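Long-range contact in COPII coat assembly protein SEC16 (PDB 3MZK), which helps initiate assembly of the COPII coat that forms transport vesicles at the endoplasmic reticulum and takes part in cargo selection and autophagy: residues L356-E368 with L399-S411. Sequence-based numbering, arbitrary orientation.
Sequences LPQKIYHASLLQE and LTRELSEVASRLS
Ile-360 fits as a knob into the hole formed by Leu-399, Glu-402, Leu-403 and Val-406, and it is the residue of helix 356-368 that the other helix covers most. Its two branches divide the work. CD1 reaches CD2 of Leu-399, 3.5 Å away, and also borders CB of Leu-403, while CG2, anti to the backbone N, meets CG2 of Val-406 at 3.7 Å. The other methyl of Val-406, CG1, lies against the backbone of the opposing helix, 3.9 Å from N of Ser-364, with CB of Ala-363 beside it. Toward the start of the pair, Leu-399 spreads its fork over the first turn: CD1 rests 4.0 Å from CB of Leu-356 and CD2 lies next to the ring of Pro-357.

The far end is more polar, and its rim, at Glu-368 and Arg-409, is partly exposed. Arg-409 bends at chi3 (50°) and brings NH2 within 2.9 Å of OG of Ser-364, a hydrogen bond that is not quite straight (146°), with the hydroxyl tilted from the guanidinium plane. Gln-367 runs obliquely across Arg-409, its CG at the guanidinium edge near NH2; its CB lies 3.6 Å from CD2 of Leu-410, where the second helix ends. With an alanine at Gln-367 the chain beyond CB is gone, and the guanidinium, without that neighbour at its edge, would probably be less firmly placed. A chain of another protein runs along this flank, packing on Glu-402 and, through an aromatic side chain, on Arg-409; a polar one hydrogen-bonds OG of Ser-364.

The two axes run nearly parallel, 14° apart and 9.8 Å at closest approach. Helix 372-387 lies between them in sequence and touches both, through Leu-356 and Leu-410 among others, giving the near-parallel stacking of alternate helices seen in an alpha-solenoid, here near the C-terminal end of the modelled Sec23-binding domain of Sec16.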
ATOM      1  N   LEU B 356     -28.665   7.169 -21.775  1.00 46.33           N
ATOM      2  CA  LEU B 356     -29.130   8.115 -22.789  1.00 46.24           C
ATOM      3  C   LEU B 356     -30.454   7.678 -23.424  1.00 52.11           C
ATOM      4  O   LEU B 356     -31.370   8.488 -23.580  1.00 52.19           O
ATOM      5  CB  LEU B 356     -28.063   8.346 -23.859  1.00 45.25           C
ATOM      6  CG  LEU B 356     -26.956   9.319 -23.447  1.00 52.05           C
ATOM      7  CD1 LEU B 356     -25.727   9.184 -24.336  1.00 47.38           C
ATOM      8  CD2 LEU B 356     -27.485  10.744 -23.459  1.00 47.08           C
ATOM      9  N   PRO B 357     -30.562   6.394 -23.798  1.00 49.69           N
ATOM     10  CA  PRO B 357     -31.850   5.909 -24.295  1.00 47.76           C
ATOM     11  C   PRO B 357     -32.979   6.224 -23.324  1.00 54.14           C
ATOM     12  O   PRO B 357     -34.047   6.649 -23.757  1.00 56.03           O
ATOM     13  CB  PRO B 357     -31.631   4.402 -24.381  1.00 39.21           C
ATOM     14  CG  PRO B 357     -30.188   4.278 -24.673  1.00 32.43           C
ATOM     15  CD  PRO B 357     -29.522   5.358 -23.888  1.00 36.03           C
ATOM     16  N   GLN B 358     -32.743   6.034 -22.030  1.00 56.32           N
ATOM     17  CA  GLN B 358     -33.780   6.269 -21.033  1.00 43.02           C
ATOM     18  C   GLN B 358     -34.175   7.737 -20.995  1.00 51.18           C
ATOM     19  O   GLN B 358     -35.334   8.058 -20.769  1.00 56.18           O
ATOM     20  CB  GLN B 358     -33.330   5.806 -19.648  1.00 33.22           C
ATOM     21  CG  GLN B 358     -34.446   5.763 -18.615  1.00 34.81           C
ATOM     22  CD  GLN B 358     -33.956   5.326 -17.239  1.00 45.21           C
ATOM     23  OE1 GLN B 358     -34.549   4.454 -16.601  1.00 45.14           O
ATOM     24  NE2 GLN B 358     -32.875   5.942 -16.773  1.00 33.20           N
ATOM     25  N   LYS B 359     -33.211   8.626 -21.223  1.00 45.36           N
ATOM     26  CA  LYS B 359     -33.484  10.061 -21.251  1.00 43.68           C
ATOM     27  C   LYS B 359     -34.385  10.446 -22.426  1.00 51.46           C
ATOM     28  O   LYS B 359     -35.289  11.272 -22.282  1.00 39.71           O
ATOM     29  CB  LYS B 359     -32.184  10.861 -21.316  1.00 42.49           C
ATOM     30  CG  LYS B 359     -31.343  10.781 -20.060  1.00 54.54           C
ATOM     31  CD  LYS B 359     -30.202  11.777 -20.120  1.00 53.21           C
ATOM     32  CE  LYS B 359     -29.266  11.624 -18.944  1.00 60.36           C
ATOM     33  NZ  LYS B 359     -28.071  12.494 -19.113  1.00 78.57           N
ATOM     34  N   ILE B 360     -34.124   9.850 -23.587  1.00 46.70           N
ATOM     35  CA  ILE B 360     -34.939  10.095 -24.771  1.00 33.72           C
ATOM     36  C   ILE B 360     -36.344   9.568 -24.528  1.00 44.31           C
ATOM     37  O   ILE B 360     -37.338  10.211 -24.868  1.00 54.57           O
ATOM     38  CB  ILE B 360     -34.341   9.419 -26.016  1.00 43.19           C
ATOM     39  CG1 ILE B 360     -32.923   9.932 -26.275  1.00 42.82           C
ATOM     40  CG2 ILE B 360     -35.222   9.654 -27.238  1.00 44.10           C
ATOM     41  CD1 ILE B 360     -32.268   9.296 -27.477  1.00 43.06           C
ATOM     42  N   TYR B 361     -36.414   8.388 -23.929  1.00 41.92           N
ATOM     43  CA  TYR B 361     -37.682   7.785 -23.545  1.00 44.27           C
ATOM     44  C   TYR B 361     -38.418   8.687 -22.560  1.00 53.37           C
ATOM     45  O   TYR B 361     -39.650   8.756 -22.562  1.00 49.14           O
ATOM     46  CB  TYR B 361     -37.414   6.410 -22.940  1.00 36.77           C
ATOM     47  CG  TYR B 361     -38.500   5.859 -22.056  1.00 34.49           C
ATOM     48  CD1 TYR B 361     -39.754   5.560 -22.562  1.00 32.14           C
ATOM     49  CD2 TYR B 361     -38.255   5.604 -20.714  1.00 41.03           C
ATOM     50  CE1 TYR B 361     -40.739   5.034 -21.747  1.00 44.65           C
ATOM     51  CE2 TYR B 361     -39.231   5.084 -19.895  1.00 34.51           C
ATOM     52  CZ  TYR B 361     -40.466   4.799 -20.415  1.00 37.80           C
ATOM     53  OH  TYR B 361     -41.427   4.279 -19.592  1.00 44.58           O
ATOM     54  N   HIS B 362     -37.649   9.380 -21.725  1.00 50.67           N
ATOM     55  CA  HIS B 362     -38.193  10.342 -20.776  1.00 49.50           C
ATOM     56  C   HIS B 362     -38.867  11.469 -21.553  1.00 49.00           C
ATOM     57  O   HIS B 362     -40.031  11.785 -21.320  1.00 56.07           O
ATOM     58  CB  HIS B 362     -37.071  10.880 -19.878  1.00 52.80           C
ATOM     59  CG  HIS B 362     -37.530  11.825 -18.810  1.00 63.53           C
ATOM     60  ND1 HIS B 362     -36.651  12.528 -18.015  1.00 57.99           N
ATOM     61  CD2 HIS B 362     -38.774  12.184 -18.407  1.00 67.28           C
ATOM     62  CE1 HIS B 362     -37.332  13.283 -17.169  1.00 47.39           C
ATOM     63  NE2 HIS B 362     -38.620  13.094 -17.386  1.00 53.88           N
ATOM     64  N   ALA B 363     -38.131  12.061 -22.489  1.00 45.62           N
ATOM     65  CA  ALA B 363     -38.673  13.113 -23.350  1.00 48.85           C
ATOM     66  C   ALA B 363     -39.926  12.655 -24.085  1.00 46.34           C
ATOM     67  O   ALA B 363     -40.869  13.418 -24.255  1.00 60.20           O
ATOM     68  CB  ALA B 363     -37.624  13.583 -24.343  1.00 47.38           C
ATOM     69  N   SER B 364     -39.925  11.405 -24.527  1.00 45.69           N
ATOM     70  CA  SER B 364     -41.088  10.827 -25.190  1.00 41.30           C
ATOM     71  C   SER B 364     -42.287  10.809 -24.248  1.00 49.00           C
ATOM     72  O   SER B 364     -43.412  11.095 -24.657  1.00 55.71           O
ATOM     73  CB  SER B 364     -40.772   9.410 -25.669  1.00 40.02           C
ATOM     74  OG  SER B 364     -41.787   8.910 -26.515  1.00 54.76           O
ATOM     75  N   LEU B 365     -42.042  10.474 -22.983  1.00 44.97           N
ATOM     76  CA  LEU B 365     -43.105  10.424 -21.985  1.00 43.61           C
ATOM     77  C   LEU B 365     -43.706  11.796 -21.705  1.00 54.35           C
ATOM     78  O   LEU B 365     -44.890  11.915 -21.385  1.00 60.84           O
ATOM     79  CB  LEU B 365     -42.600   9.803 -20.689  1.00 37.45           C
ATOM     80  CG  LEU B 365     -42.556   8.277 -20.703  1.00 45.31           C
ATOM     81  CD1 LEU B 365     -41.834   7.758 -19.478  1.00 51.44           C
ATOM     82  CD2 LEU B 365     -43.958   7.707 -20.780  1.00 30.99           C
ATOM     83  N   LEU B 366     -42.885  12.832 -21.823  1.00 42.25           N
ATOM     84  CA  LEU B 366     -43.361  14.195 -21.652  1.00 43.18           C
ATOM     85  C   LEU B 366     -44.292  14.589 -22.793  1.00 47.52           C
ATOM     86  O   LEU B 366     -45.302  15.256 -22.576  1.00 59.38           O
ATOM     87  CB  LEU B 366     -42.184  15.162 -21.565  1.00 45.24           C
ATOM     88  CG  LEU B 366     -41.360  15.038 -20.286  1.00 58.05           C
ATOM     89  CD1 LEU B 366     -40.080  15.867 -20.363  1.00 62.21           C
ATOM     90  CD2 LEU B 366     -42.204  15.439 -19.086  1.00 43.12           C
ATOM     91  N   GLN B 367     -43.942  14.173 -24.007  1.00 49.02           N
ATOM     92  CA  GLN B 367     -44.777  14.408 -25.180  1.00 55.37           C
ATOM     93  C   GLN B 367     -46.176  13.848 -24.984  1.00 47.24           C
ATOM     94  O   GLN B 367     -47.162  14.549 -25.196  1.00 70.50           O
ATOM     95  CB  GLN B 367     -44.152  13.767 -26.419  1.00 75.10           C
ATOM     96  CG  GLN B 367     -45.172  13.334 -27.471  1.00 84.44           C
ATOM     97  CD  GLN B 367     -45.292  14.329 -28.599  1.00 92.05           C
ATOM     98  OE1 GLN B 367     -44.292  14.864 -29.075  1.00107.70           O
ATOM     99  NE2 GLN B 367     -46.519  14.589 -29.031  1.00 86.14           N
ATOM    100  N   GLU B 368     -46.264  12.581 -24.590  1.00 42.34           N
ATOM    101  CA  GLU B 368     -47.558  11.937 -24.415  1.00 49.14           C
ATOM    102  C   GLU B 368     -48.411  12.650 -23.365  1.00 51.36           C
ATOM    103  O   GLU B 368     -49.634  12.636 -23.441  1.00 72.74           O
ATOM    104  CB  GLU B 368     -47.397  10.461 -24.058  1.00 40.98           C
ATOM    105  CG  GLU B 368     -46.660   9.648 -25.100  1.00 62.06           C
ATOM    106  CD  GLU B 368     -46.966   8.157 -25.010  1.00 76.26           C
ATOM    107  OE1 GLU B 368     -46.495   7.497 -24.057  1.00 65.52           O
ATOM    108  OE2 GLU B 368     -47.684   7.643 -25.898  1.00 87.80           O
ATOM    109  N   LEU B 399     -29.255   6.586 -31.426  1.00 46.48           N
ATOM    110  CA  LEU B 399     -29.723   7.662 -30.548  1.00 55.35           C
ATOM    111  C   LEU B 399     -30.080   8.912 -31.344  1.00 49.00           C
ATOM    112  O   LEU B 399     -31.043   9.607 -31.028  1.00 40.27           O
ATOM    113  CB  LEU B 399     -28.673   8.013 -29.493  1.00 48.12           C
ATOM    114  CG  LEU B 399     -28.438   7.001 -28.374  1.00 44.80           C
ATOM    115  CD1 LEU B 399     -27.163   7.339 -27.614  1.00 42.40           C
ATOM    116  CD2 LEU B 399     -29.634   6.951 -27.445  1.00 32.74           C
ATOM    117  N   THR B 400     -29.298   9.196 -32.376  1.00 38.39           N
ATOM    118  CA  THR B 400     -29.547  10.371 -33.193  1.00 48.25           C
ATOM    119  C   THR B 400     -30.893  10.253 -33.894  1.00 49.36           C
ATOM    120  O   THR B 400     -31.701  11.183 -33.885  1.00 41.62           O
ATOM    121  CB  THR B 400     -28.448  10.571 -34.239  1.00 49.16           C
ATOM    122  OG1 THR B 400     -27.190  10.717 -33.575  1.00 59.36           O
ATOM    123  CG2 THR B 400     -28.725  11.817 -35.061  1.00 51.33           C
ATOM    124  N   ARG B 401     -31.130   9.100 -34.503  1.00 48.28           N
ATOM    125  CA  ARG B 401     -32.387   8.863 -35.193  1.00 61.59           C
ATOM    126  C   ARG B 401     -33.552   8.961 -34.214  1.00 47.61           C
ATOM    127  O   ARG B 401     -34.503   9.709 -34.436  1.00 45.08           O
ATOM    128  CB  ARG B 401     -32.366   7.489 -35.861  1.00 66.35           C
ATOM    129  CG  ARG B 401     -33.692   7.062 -36.469  1.00 72.83           C
ATOM    130  CD  ARG B 401     -33.615   5.622 -36.941  1.00 82.09           C
ATOM    131  NE  ARG B 401     -32.901   4.787 -35.980  1.00 81.59           N
ATOM    132  CZ  ARG B 401     -33.442   4.305 -34.868  1.00 99.53           C
ATOM    133  NH1 ARG B 401     -34.710   4.574 -34.578  1.00111.83           N
ATOM    134  NH2 ARG B 401     -32.719   3.557 -34.046  1.00 94.81           N
ATOM    135  N   GLU B 402     -33.456   8.206 -33.125  1.00 37.72           N
ATOM    136  CA  GLU B 402     -34.520   8.136 -32.136  1.00 45.57           C
ATOM    137  C   GLU B 402     -34.782   9.497 -31.519  1.00 50.00           C
ATOM    138  O   GLU B 402     -35.912   9.828 -31.162  1.00 49.51           O
ATOM    139  CB  GLU B 402     -34.164   7.121 -31.055  1.00 44.09           C
ATOM    140  CG  GLU B 402     -34.021   5.707 -31.587  1.00 48.06           C
ATOM    141  CD  GLU B 402     -33.513   4.737 -30.543  1.00 76.14           C
ATOM    142  OE1 GLU B 402     -32.925   5.190 -29.532  1.00 77.43           O
ATOM    143  OE2 GLU B 402     -33.703   3.518 -30.737  1.00 82.73           O
ATOM    144  N   LEU B 403     -33.729  10.291 -31.406  1.00 52.33           N
ATOM    145  CA  LEU B 403     -33.850  11.619 -30.839  1.00 46.44           C
ATOM    146  C   LEU B 403     -34.575  12.525 -31.819  1.00 45.34           C
ATOM    147  O   LEU B 403     -35.396  13.347 -31.419  1.00 58.68           O
ATOM    148  CB  LEU B 403     -32.469  12.180 -30.508  1.00 56.73           C
ATOM    149  CG  LEU B 403     -32.436  13.573 -29.886  1.00 60.23           C
ATOM    150  CD1 LEU B 403     -33.291  13.614 -28.631  1.00 52.56           C
ATOM    151  CD2 LEU B 403     -30.999  13.979 -29.594  1.00 48.43           C
ATOM    152  N   SER B 404     -34.275  12.371 -33.105  1.00 44.06           N
ATOM    153  CA  SER B 404     -34.970  13.130 -34.143  1.00 50.12           C
ATOM    154  C   SER B 404     -36.469  12.850 -34.141  1.00 48.85           C
ATOM    155  O   SER B 404     -37.280  13.775 -34.234  1.00 42.03           O
ATOM    156  CB  SER B 404     -34.393  12.824 -35.525  1.00 64.44           C
ATOM    157  OG  SER B 404     -33.130  13.440 -35.689  1.00 93.81           O
ATOM    158  N   GLU B 405     -36.831  11.574 -34.036  1.00 36.90           N
ATOM    159  CA  GLU B 405     -38.227  11.172 -34.058  1.00 50.41           C
ATOM    160  C   GLU B 405     -39.005  11.857 -32.940  1.00 54.54           C
ATOM    161  O   GLU B 405     -40.064  12.435 -33.176  1.00 46.76           O
ATOM    162  CB  GLU B 405     -38.357   9.652 -33.936  1.00 63.19           C
ATOM    163  CG  GLU B 405     -39.772   9.132 -34.154  1.00 64.15           C
ATOM    164  CD  GLU B 405     -40.279   9.407 -35.558  1.00 86.33           C
ATOM    165  OE1 GLU B 405     -39.458   9.781 -36.424  1.00 88.65           O
ATOM    166  OE2 GLU B 405     -41.498   9.255 -35.798  1.00 95.27           O
ATOM    167  N   VAL B 406     -38.471  11.789 -31.723  1.00 50.06           N
ATOM    168  CA  VAL B 406     -39.113  12.419 -30.579  1.00 45.50           C
ATOM    169  C   VAL B 406     -39.156  13.929 -30.762  1.00 53.01           C
ATOM    170  O   VAL B 406     -40.173  14.569 -30.502  1.00 57.52           O
ATOM    171  CB  VAL B 406     -38.386  12.088 -29.275  1.00 47.00           C
ATOM    172  CG1 VAL B 406     -39.065  12.780 -28.109  1.00 48.39           C
ATOM    173  CG2 VAL B 406     -38.345  10.585 -29.064  1.00 55.77           C
ATOM    174  N   ALA B 407     -38.045  14.495 -31.217  1.00 60.14           N
ATOM    175  CA  ALA B 407     -37.972  15.930 -31.440  1.00 58.73           C
ATOM    176  C   ALA B 407     -39.038  16.363 -32.441  1.00 63.72           C
ATOM    177  O   ALA B 407     -39.742  17.341 -32.213  1.00 67.31           O
ATOM    178  CB  ALA B 407     -36.589  16.328 -31.918  1.00 42.78           C
ATOM    179  N   SER B 408     -39.158  15.628 -33.542  1.00 65.42           N
ATOM    180  CA  SER B 408     -40.181  15.916 -34.544  1.00 76.97           C
ATOM    181  C   SER B 408     -41.572  15.935 -33.917  1.00 81.05           C
ATOM    182  O   SER B 408     -42.351  16.861 -34.139  1.00 89.90           O
ATOM    183  CB  SER B 408     -40.142  14.884 -35.675  1.00 77.92           C
ATOM    184  OG  SER B 408     -38.920  14.946 -36.387  1.00100.58           O
ATOM    185  N   ARG B 409     -41.874  14.906 -33.134  1.00 69.01           N
ATOM    186  CA  ARG B 409     -43.181  14.762 -32.507  1.00 62.56           C
ATOM    187  C   ARG B 409     -43.541  15.941 -31.606  1.00 72.12           C
ATOM    188  O   ARG B 409     -44.717  16.213 -31.367  1.00 79.20           O
ATOM    189  CB  ARG B 409     -43.253  13.448 -31.723  1.00 57.45           C
ATOM    190  CG  ARG B 409     -43.604  12.240 -32.576  1.00 72.95           C
ATOM    191  CD  ARG B 409     -43.191  10.938 -31.917  1.00 73.53           C
ATOM    192  NE  ARG B 409     -43.645  10.861 -30.536  1.00 70.59           N
ATOM    193  CZ  ARG B 409     -43.168   9.999 -29.646  1.00 68.34           C
ATOM    194  NH1 ARG B 409     -42.221   9.139 -29.996  1.00 61.39           N
ATOM    195  NH2 ARG B 409     -43.636   9.998 -28.406  1.00 77.22           N
ATOM    196  N   LEU B 410     -42.527  16.641 -31.115  1.00 79.41           N
ATOM    197  CA  LEU B 410     -42.736  17.747 -30.191  1.00 72.61           C
ATOM    198  C   LEU B 410     -42.867  19.084 -30.915  1.00 71.89           C
ATOM    199  O   LEU B 410     -42.359  20.098 -30.451  1.00 79.53           O
ATOM    200  CB  LEU B 410     -41.587  17.809 -29.182  1.00 77.83           C
ATOM    201  CG  LEU B 410     -41.465  16.640 -28.198  1.00 85.28           C
ATOM    202  CD1 LEU B 410     -40.027  16.448 -27.752  1.00 85.44           C
ATOM    203  CD2 LEU B 410     -42.378  16.833 -26.996  1.00 88.98           C
ATOM    204  N   SER B 411     -43.549  19.083 -32.055  1.00 81.41           N
ATOM    205  CA  SER B 411     -43.767  20.316 -32.805  1.00 87.69           C
ATOM    206  C   SER B 411     -44.771  20.126 -33.941  1.00 75.82           C
ATOM    207  O   SER B 411     -45.090  19.000 -34.318  1.00 71.88           O
ATOM    208  CB  SER B 411     -42.441  20.855 -33.350  1.00 87.35           C
ATOM    209  OG  SER B 411     -41.797  19.896 -34.167  1.00 83.71           O
TER